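Local coordinates for uncharacterized hypothetical protein (Bacteroides uniformis, PDB 4EIU) that is of unknown function but belongs to the DUF3823 family, whose N-terminal domain is grouped with the transthyretin-like beta folds, at residues V25-D28 and G33-V36. Residues are numbered along the deposited sequence; the frame is centred on the assembly and turned at random.
Sequences VLTD and GIRV
T27 and I34 meet through apolar atoms in this buried contact. The outer end of the isoleucine runs across the threonine: I34 CD1 lies 3.8 Å from T27 CG2, while I34 CG1 lies alongside, 3.8 Å from T27 CB. I34 has CG1 anti to its carbonyl carbon (chi1 -58°), and an extended chi2 of 174° carries CD1 onward to V25, where it stands 4.2 Å from V25 CG1. Long, branched isoleucine therefore reaches both residues, and compact valine offers a methyl without crowding it. CD1 also comes within 3.7 Å of V25 O, tilted out of the carbonyl plane; this buried carbonyl has no hydrogen-bonding partner in the model.

No direct hydrogen bond joins the two segments; a water bridges the backbones, donating to D28 O at 2.8 Å and accepting from I34 N at 2.9 Å. G33 CA makes a CH...O contact with D28 O at 3.3 Å, and T27 OG1, anti to its backbone N (chi1 -165°), comes to 3.2 Å from the same G33 CA. Glycine suits this place because a beta carbon would collide with D28 O. Threonine suits its place by turning a methyl to I34 and a small hydroxyl to the glycine. Replacing T27 with glycine would probably open a gap beside I34 CG1 and CD1, leaving the isoleucine end freer to turn. The aspartate carboxylate serves another part of the chain, D28 OD2 accepting a hydrogen bond from R178 N.

Further anchors tie the two sides outward: T27 O accepts from R220 and G33 O from R237. The contact thus brings residues 25-28 of the loop between strands 10-18 and 35-40 against the end of that loop, at the point where the chain enters strand 35-40 of the antiparallel sheet, within an N-terminal domain assigned to the transthyretin clan.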
loop_
_atom_site.group_PDB
_atom_site.type_symbol
_atom_site.label_atom_id
_atom_site.label_comp_id
_atom_site.label_asym_id
_atom_site.label_seq_id
_atom_site.Cartn_x
_atom_site.Cartn_y
_atom_site.Cartn_z
ATOM N N VAL A 25 8.028 0.071 -0.824
ATOM C CA VAL A 25 6.643 0.467 -0.798
ATOM C C VAL A 25 6.041 -0.082 0.511
ATOM O O VAL A 25 5.746 -1.292 0.654
ATOM C CB VAL A 25 5.860 0.002 -2.016
ATOM C CG1 VAL A 25 4.422 0.506 -1.943
ATOM C CG2 VAL A 25 6.534 0.475 -3.332
ATOM N N LEU A 26 5.861 0.825 1.455
ATOM C CA LEU A 26 5.438 0.442 2.802
ATOM C C LEU A 26 3.940 0.250 2.783
ATOM O O LEU A 26 3.211 0.890 1.996
ATOM C CB LEU A 26 5.857 1.502 3.829
ATOM C CG LEU A 26 7.333 1.891 3.923
ATOM C CD1 LEU A 26 7.549 3.026 4.951
ATOM C CD2 LEU A 26 8.245 0.736 4.297
ATOM N N THR A 27 3.475 -0.632 3.658
ATOM C CA THR A 27 2.108 -1.103 3.630
ATOM C C THR A 27 1.672 -1.592 5.039
ATOM O O THR A 27 2.289 -1.251 6.035
ATOM C CB THR A 27 1.900 -2.162 2.524
ATOM O OG1 THR A 27 0.495 -2.370 2.276
ATOM C CG2 THR A 27 2.660 -3.486 2.815
ATOM N N ASP A 28 0.548 -2.303 5.074
ATOM C CA ASP A 28 -0.077 -2.789 6.304
ATOM C C ASP A 28 -0.351 -4.258 6.032
ATOM O O ASP A 28 -0.866 -4.576 4.958
ATOM C CB ASP A 28 -1.395 -2.053 6.517
ATOM C CG ASP A 28 -2.032 -2.348 7.871
ATOM O OD1 ASP A 28 -1.311 -2.283 8.916
ATOM O OD2 ASP A 28 -3.261 -2.613 7.865
ATOM N N GLY A 33 -3.618 -4.389 2.108
ATOM C CA GLY A 33 -2.202 -4.135 1.943
ATOM C C GLY A 33 -1.710 -4.580 0.566
ATOM O O GLY A 33 -2.387 -4.388 -0.439
ATOM N N ILE A 34 -0.536 -5.222 0.526
ATOM C CA ILE A 34 0.022 -5.707 -0.749
ATOM C C ILE A 34 -0.145 -7.215 -0.808
ATOM O O ILE A 34 0.510 -7.968 -0.044
ATOM C CB ILE A 34 1.499 -5.334 -0.953
ATOM C CG1 ILE A 34 1.715 -3.833 -0.907
ATOM C CG2 ILE A 34 2.030 -5.988 -2.256
ATOM C CD1 ILE A 34 3.180 -3.392 -0.956
ATOM N N ARG A 35 -1.062 -7.620 -1.675
ATOM C CA ARG A 35 -1.454 -9.013 -1.897
ATOM C C ARG A 35 -0.498 -9.756 -2.791
ATOM O O ARG A 35 -0.087 -9.229 -3.826
ATOM C CB ARG A 35 -2.864 -9.078 -2.469
ATOM C CG ARG A 35 -3.535 -10.442 -2.397
ATOM C CD ARG A 35 -4.897 -10.423 -3.048
ATOM N NE ARG A 35 -4.732 -10.348 -4.507
ATOM C CZ ARG A 35 -5.728 -10.298 -5.383
ATOM N NH1 ARG A 35 -7.004 -10.310 -4.986
ATOM N NH2 ARG A 35 -5.439 -10.196 -6.679
ATOM N N VAL A 36 -0.215 -11.003 -2.430
ATOM C CA VAL A 36 0.680 -11.871 -3.191
ATOM C C VAL A 36 -0.096 -13.148 -3.525
ATOM O O VAL A 36 -0.640 -13.836 -2.639
ATOM C CB VAL A 36 1.970 -12.225 -2.396
ATOM C CG1 VAL A 36 2.949 -13.013 -3.275
ATOM C CG2 VAL A 36 2.626 -10.939 -1.841
HETATM O O HOH W 1 0.398 -6.149 3.075
#